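Local coordinates for protein mannose-specific lectin 3 chain 1 (Crocus vernus, PDB 3MEZ) that binds mannose as a bulb-type lectin subunit, pairing with chain 2 in a heterotetramer that probably agglutinates trypsin-treated rabbit erythrocytes weakly, at the interface of chains A and B. Numbering follows the deposited sequence. Chains: chain A, Mannose-specific lectin 3 chain 1; chain B, Mannose-specific lectin 3 chain 2.

Contact 1: the interface of chains A and B. Residues chain A 3, 19, 90, 93, 100; chain B 2-3, 5, 10.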
ATOM      1  N   ASN A   3      10.388  15.465  -8.455  1.00 16.22           N
ATOM      2  CA  ASN A   3      10.944  14.451  -7.595  1.00 17.18           C
ATOM      3  C   ASN A   3      11.929  13.522  -8.303  1.00 19.30           C
ATOM      4  O   ASN A   3      12.499  12.687  -7.661  1.00 16.85           O
ATOM      5  CB  ASN A   3       9.872  13.647  -6.853  1.00 13.85           C
ATOM      6  CG  ASN A   3       8.987  12.790  -7.762  1.00 18.89           C
ATOM      7  OD1 ASN A   3       8.836  13.064  -8.900  1.00 20.89           O
ATOM      8  ND2 ASN A   3       8.375  11.781  -7.198  1.00 14.53           N
ATOM      9  N   TYR A  19       9.978  16.787  -2.683  1.00 19.21           N
ATOM     10  CA  TYR A  19       8.900  15.860  -2.434  1.00 19.72           C
ATOM     11  C   TYR A  19       8.424  16.052  -1.003  1.00 21.68           C
ATOM     12  O   TYR A  19       9.180  15.886  -0.097  1.00 20.40           O
ATOM     13  CB  TYR A  19       9.275  14.401  -2.727  1.00 19.20           C
ATOM     14  CG  TYR A  19       8.077  13.517  -2.689  1.00 18.51           C
ATOM     15  CD1 TYR A  19       7.145  13.582  -3.673  1.00 22.42           C
ATOM     16  CD2 TYR A  19       7.843  12.691  -1.635  1.00 19.31           C
ATOM     17  CE1 TYR A  19       6.068  12.847  -3.639  1.00 22.11           C
ATOM     18  CE2 TYR A  19       6.747  11.938  -1.584  1.00 22.31           C
ATOM     19  CZ  TYR A  19       5.853  12.024  -2.597  1.00 21.68           C
ATOM     20  OH  TYR A  19       4.751  11.301  -2.581  1.00 23.14           O
ATOM     21  N   THR A  90      15.839   9.804  -7.654  1.00 18.34           N
ATOM     22  CA  THR A  90      14.525  10.007  -7.107  1.00 19.29           C
ATOM     23  C   THR A  90      14.629  10.520  -5.685  1.00 18.72           C
ATOM     24  O   THR A  90      15.262   9.908  -4.885  1.00 21.04           O
ATOM     25  CB  THR A  90      13.691   8.698  -7.070  1.00 20.34           C
ATOM     26  OG1 THR A  90      13.655   8.078  -8.346  1.00 25.23           O
ATOM     27  CG2 THR A  90      12.246   8.945  -6.589  1.00 17.78           C
ATOM     28  N   PRO A  93       9.846   9.193  -0.649  1.00 21.55           N
ATOM     29  CA  PRO A  93       9.052   9.378   0.564  1.00 23.18           C
ATOM     30  C   PRO A  93       9.871   9.224   1.830  1.00 24.02           C
ATOM     31  O   PRO A  93       9.465   9.650   2.860  1.00 25.57           O
ATOM     32  CB  PRO A  93       7.959   8.328   0.472  1.00 23.41           C
ATOM     33  CG  PRO A  93       8.223   7.564  -0.637  1.00 24.54           C
ATOM     34  CD  PRO A  93       9.305   8.119  -1.466  1.00 20.81           C
ATOM     35  N   TYR A 100      19.124   5.126  -9.097  1.00 16.74           N
ATOM     36  CA  TYR A 100      18.814   3.833  -9.638  1.00 16.93           C
ATOM     37  C   TYR A 100      19.233   3.681 -11.097  1.00 18.86           C
ATOM     38  O   TYR A 100      19.042   4.560 -11.866  1.00 17.00           O
ATOM     39  CB  TYR A 100      17.322   3.561  -9.539  1.00 17.63           C
ATOM     40  CG  TYR A 100      16.678   3.746  -8.193  1.00 18.79           C
ATOM     41  CD1 TYR A 100      16.242   4.981  -7.768  1.00 19.82           C
ATOM     42  CD2 TYR A 100      16.477   2.676  -7.356  1.00 20.96           C
ATOM     43  CE1 TYR A 100      15.640   5.131  -6.550  1.00 20.22           C
ATOM     44  CE2 TYR A 100      15.872   2.816  -6.161  1.00 20.05           C
ATOM     45  CZ  TYR A 100      15.453   4.030  -5.757  1.00 23.47           C
ATOM     46  OH  TYR A 100      14.876   4.132  -4.555  1.00 25.92           O
TER
ATOM     47  N   ILE B   2       5.977   0.968   1.843  1.00 20.74           N
ATOM     48  CA  ILE B   2       6.404   2.246   1.331  1.00 20.81           C
ATOM     49  C   ILE B   2       5.172   3.065   0.927  1.00 20.76           C
ATOM     50  O   ILE B   2       4.304   2.585   0.322  1.00 19.55           O
ATOM     51  CB  ILE B   2       7.356   2.052   0.114  1.00 19.68           C
ATOM     52  CG1 ILE B   2       8.546   1.193   0.464  1.00 21.69           C
ATOM     53  CG2 ILE B   2       7.809   3.338  -0.451  1.00 17.38           C
ATOM     54  CD1 ILE B   2       9.140   0.549  -0.691  1.00 24.68           C
ATOM     55  N   PRO B   3       5.149   4.328   1.275  1.00 23.11           N
ATOM     56  CA  PRO B   3       4.027   5.189   0.944  1.00 22.57           C
ATOM     57  C   PRO B   3       3.829   5.310  -0.581  1.00 23.05           C
ATOM     58  O   PRO B   3       4.760   5.227  -1.290  1.00 21.72           O
ATOM     59  CB  PRO B   3       4.460   6.504   1.525  1.00 22.95           C
ATOM     60  CG  PRO B   3       5.309   6.192   2.563  1.00 25.24           C
ATOM     61  CD  PRO B   3       6.066   4.997   2.181  1.00 22.07           C
ATOM     62  N   VAL B   5       3.483   6.898  -4.127  1.00 19.92           N
ATOM     63  CA  VAL B   5       3.884   8.075  -4.886  1.00 18.19           C
ATOM     64  C   VAL B   5       3.213   8.122  -6.282  1.00 20.76           C
ATOM     65  O   VAL B   5       3.146   7.145  -6.971  1.00 19.72           O
ATOM     66  CB  VAL B   5       5.408   8.138  -5.036  1.00 17.97           C
ATOM     67  CG1 VAL B   5       5.836   9.347  -5.841  1.00 16.12           C
ATOM     68  CG2 VAL B   5       6.064   8.160  -3.713  1.00 16.11           C
ATOM     69  N   PHE B  10       7.995   1.720  -6.337  1.00 20.20           N
ATOM     70  CA  PHE B  10       9.212   1.176  -5.803  1.00 19.51           C
ATOM     71  C   PHE B  10       9.092  -0.341  -5.637  1.00 20.16           C
ATOM     72  O   PHE B  10       8.014  -0.829  -5.491  1.00 18.99           O
ATOM     73  CB  PHE B  10       9.534   1.804  -4.470  1.00 20.37           C
ATOM     74  CG  PHE B  10       9.648   3.285  -4.496  1.00 21.67           C
ATOM     75  CD1 PHE B  10      10.838   3.897  -4.806  1.00 20.65           C
ATOM     76  CD2 PHE B  10       8.575   4.076  -4.193  1.00 17.85           C
ATOM     77  CE1 PHE B  10      10.932   5.224  -4.838  1.00 21.55           C
ATOM     78  CE2 PHE B  10       8.701   5.408  -4.249  1.00 21.57           C
ATOM     79  CZ  PHE B  10       9.873   5.966  -4.554  1.00 20.06           C
TER

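Contact 2: the interface of chains A and B. Residues chain A 41, 60, 62, 76-77, 97; chain B 109-111.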
ATOM      1  N   PHE A  41      22.204  16.198   3.996  1.00 31.10           N
ATOM      2  CA  PHE A  41      23.311  15.861   3.149  1.00 28.82           C
ATOM      3  C   PHE A  41      23.676  17.126   2.415  1.00 28.79           C
ATOM      4  O   PHE A  41      22.815  17.881   2.082  1.00 25.23           O
ATOM      5  CB  PHE A  41      22.864  14.779   2.193  1.00 27.87           C
ATOM      6  CG  PHE A  41      23.872  14.409   1.157  1.00 31.18           C
ATOM      7  CD1 PHE A  41      24.679  13.321   1.335  1.00 30.78           C
ATOM      8  CD2 PHE A  41      24.005  15.137   0.011  1.00 28.51           C
ATOM      9  CE1 PHE A  41      25.595  13.002   0.412  1.00 31.10           C
ATOM     10  CE2 PHE A  41      24.928  14.795  -0.903  1.00 31.51           C
ATOM     11  CZ  PHE A  41      25.720  13.729  -0.702  1.00 28.77           C
ATOM     12  N   GLY A  60      25.494   7.111 -13.215  1.00 21.15           N
ATOM     13  CA  GLY A  60      24.828   7.246 -11.948  1.00 21.39           C
ATOM     14  C   GLY A  60      25.414   8.200 -10.929  1.00 21.44           C
ATOM     15  O   GLY A  60      24.948   8.242  -9.849  1.00 23.42           O
ATOM     16  N   LEU A  62      26.299  12.155  -9.655  1.00 19.04           N
ATOM     17  CA  LEU A  62      25.950  13.556  -9.771  1.00 19.82           C
ATOM     18  C   LEU A  62      27.213  14.331 -10.048  1.00 19.92           C
ATOM     19  O   LEU A  62      28.204  14.006  -9.513  1.00 24.21           O
ATOM     20  CB  LEU A  62      25.292  14.076  -8.490  1.00 16.19           C
ATOM     21  CG  LEU A  62      23.903  13.577  -8.143  1.00 19.86           C
ATOM     22  CD1 LEU A  62      23.524  14.099  -6.841  1.00 18.44           C
ATOM     23  CD2 LEU A  62      22.967  14.008  -9.180  1.00 14.96           C
ATOM     24  N   TYR A  76      29.922  12.790  -7.276  1.00 22.27           N
ATOM     25  CA  TYR A  76      29.489  11.913  -6.207  1.00 23.42           C
ATOM     26  C   TYR A  76      28.612  10.744  -6.678  1.00 22.79           C
ATOM     27  O   TYR A  76      27.721  10.924  -7.419  1.00 22.34           O
ATOM     28  CB  TYR A  76      28.798  12.716  -5.103  1.00 23.56           C
ATOM     29  CG  TYR A  76      28.672  11.991  -3.800  1.00 23.41           C
ATOM     30  CD1 TYR A  76      27.621  11.154  -3.561  1.00 23.85           C
ATOM     31  CD2 TYR A  76      29.617  12.128  -2.821  1.00 22.64           C
ATOM     32  CE1 TYR A  76      27.512  10.492  -2.401  1.00 27.27           C
ATOM     33  CE2 TYR A  76      29.524  11.455  -1.675  1.00 27.17           C
ATOM     34  CZ  TYR A  76      28.468  10.642  -1.463  1.00 26.61           C
ATOM     35  OH  TYR A  76      28.358   9.968  -0.318  1.00 31.93           O
ATOM     36  N   PRO A  77      28.904   9.540  -6.238  1.00 24.03           N
ATOM     37  CA  PRO A  77      30.056   9.234  -5.416  1.00 24.53           C
ATOM     38  C   PRO A  77      31.351   9.424  -6.214  1.00 24.63           C
ATOM     39  O   PRO A  77      31.363   9.528  -7.392  1.00 22.86           O
ATOM     40  CB  PRO A  77      29.875   7.755  -5.118  1.00 25.14           C
ATOM     41  CG  PRO A  77      28.496   7.508  -5.307  1.00 26.20           C
ATOM     42  CD  PRO A  77      28.001   8.409  -6.327  1.00 22.79           C
ATOM     43  N   VAL A  97      17.609  11.109  -1.486  1.00 21.23           N
ATOM     44  CA  VAL A  97      17.790  10.950  -2.893  1.00 19.46           C
ATOM     45  C   VAL A  97      18.589   9.683  -3.126  1.00 19.83           C
ATOM     46  O   VAL A  97      19.674   9.550  -2.660  1.00 19.58           O
ATOM     47  CB  VAL A  97      18.553  12.129  -3.527  1.00 19.50           C
ATOM     48  CG1 VAL A  97      18.750  11.914  -4.993  1.00 19.97           C
ATOM     49  CG2 VAL A  97      17.851  13.412  -3.279  1.00 19.74           C
TER
ATOM     50  N   TRP B 109      23.456   4.287  -5.145  1.00 21.98           N
ATOM     51  CA  TRP B 109      23.872   5.009  -3.964  1.00 20.01           C
ATOM     52  C   TRP B 109      22.715   5.844  -3.434  1.00 21.74           C
ATOM     53  O   TRP B 109      21.775   6.044  -4.128  1.00 20.04           O
ATOM     54  CB  TRP B 109      25.085   5.885  -4.235  1.00 19.54           C
ATOM     55  CG  TRP B 109      24.853   7.040  -5.108  1.00 19.07           C
ATOM     56  CD1 TRP B 109      24.907   7.057  -6.429  1.00 15.59           C
ATOM     57  CD2 TRP B 109      24.544   8.373  -4.705  1.00 21.15           C
ATOM     58  NE1 TRP B 109      24.641   8.283  -6.903  1.00 17.80           N
ATOM     59  CE2 TRP B 109      24.428   9.130  -5.863  1.00 22.19           C
ATOM     60  CE3 TRP B 109      24.369   9.001  -3.475  1.00 18.61           C
ATOM     61  CZ2 TRP B 109      24.121  10.486  -5.835  1.00 23.41           C
ATOM     62  CZ3 TRP B 109      24.090  10.337  -3.454  1.00 22.72           C
ATOM     63  CH2 TRP B 109      23.960  11.066  -4.619  1.00 22.12           C
ATOM     64  N   SER B 110      22.811   6.270  -2.192  1.00 20.22           N
ATOM     65  CA  SER B 110      21.822   7.097  -1.541  1.00 23.18           C
ATOM     66  C   SER B 110      22.407   8.165  -0.622  1.00 24.71           C
ATOM     67  O   SER B 110      23.472   8.013  -0.111  1.00 25.11           O
ATOM     68  CB  SER B 110      20.859   6.232  -0.763  1.00 22.72           C
ATOM     69  OG  SER B 110      19.869   6.983  -0.209  1.00 30.84           O
ATOM     70  N   THR B 111      21.685   9.263  -0.438  1.00 24.20           N
ATOM     71  CA  THR B 111      22.083  10.287   0.504  1.00 25.43           C
ATOM     72  C   THR B 111      21.922   9.817   1.950  1.00 28.11           C
ATOM     73  O   THR B 111      22.349  10.462   2.855  1.00 27.64           O
ATOM     74  CB  THR B 111      21.296  11.596   0.302  1.00 25.24           C
ATOM     75  OG1 THR B 111      19.924  11.346   0.428  1.00 21.71           O
ATOM     76  CG2 THR B 111      21.562  12.185  -1.057  1.00 24.00           C
TER

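Contact 1: the interface of chains A and B
Two bulb-type (monocot mannose-binding) lectin domains meet here through A:Pro93, in a loop that follows strand 88-91, and the N-terminal segment of chain B that leads into strand 8-10. The contact is apolar, and no hydrogen bond crosses it. A:Pro93, which hides 74 Å² against chain B, is a compact ring whose side-chain carbons CB, CG and CD each meet a different neighbour. Its CD meets CZ of B:Phe10 at 3.8 Å, tip to tip, while CB lies 4.0 Å from CG of B:Pro3 in a contact between two pyrrolidine rings. CG is turned to the methyl CG2 of B:Val5, 3.8 Å away. The branched valine meets several partners with its two methyls: that same CG2 lies 3.6 Å from the phenol oxygen OH of A:Tyr19 and also touches the rim of the B:Phe10 ring in its plane, within its own chain. CG1, anti to the backbone N (chi1 179°), points instead toward the amide ND2 of A:Asn3, at 3.8 Å. At the other end of the patch A:Tyr100 crosses B:Phe10 at about a right angle, its OH 4.1 Å from CD1 of the phenyl ring. Tyrosine suits this place by its length, which brings OH to the phenyl ring. A:Thr90 and B:Ile2 add more distant cover, the threonine methyl CG2 standing 4.3 Å from CE1 of B:Phe10.

Contact 2: the interface of chains A and B
B:Trp109, on the C-terminal strand 107-110 of chain B, inserts its indole among A:Gly60, A:Leu62, A:Tyr76 and A:Pro77 of the partner lectin domain, a strand exchange typical of bulb-type lectin dimers. This is the tightly packed part, with 77 Å² of the tryptophan hidden. CD of A:Pro77 sits over the five-membered ring, 3.4 Å from its centroid, in a CH-pi contact; the compact, ring-constrained proline, which follows a cis peptide bond, lays this CD, a CH2 next to the ring nitrogen, on the indole face. A:Tyr76 turns its CD1/CE1 edge to the same face of the indole, over the six-membered ring, with the planes at 71° and CE1 3.6 Å from CZ3. A:Leu62 comes to the indole rim, its CD1 3.8 Å from CH2. With CG between the backbone N and the carbonyl carbon (chi1 69°), the indole directs NE1 to the carbonyl O of A:Gly60. The bond from B:Trp109 NE1 to A:Gly60 O, 3.0 Å long, lies almost in the ring plane and runs nearly along the C=O axis, giving the indole N-H a partner and limiting how the ring can turn. The B:Thr111 end is packed less closely, and its neighbour B:Ser110 hides little surface, 3 Å². Here hydrogen bonds with the backbone of A:Val97 carry much of the contact: B:Thr111 N donates to A:Val97 O. The threonine's two branches divide their tasks, for CG2 lies over the centre of the A:Phe41 ring while the hydroxyl OG1 accepts a hydrogen bond from A:Val97 N at 3.0 Å.

About 15 Å separates the centres of contact 1 and contact 2, and both join the same two chains. Strand 97-100 of chain A runs between them, giving A:Val97 to contact 2 and A:Tyr100 to contact 1. Chain B supplies opposite ends of its sequence: the N-terminal region at contact 1 and the C-terminal strand with the residue after it at contact 2. Contact 1 offers apolar surface, whereas contact 2 adds directional hydrogen bonds that probably help set the register of the exchanged strand. Together they probably hold the domain 1/domain 2 heterodimer, two of which make the heterotetramer.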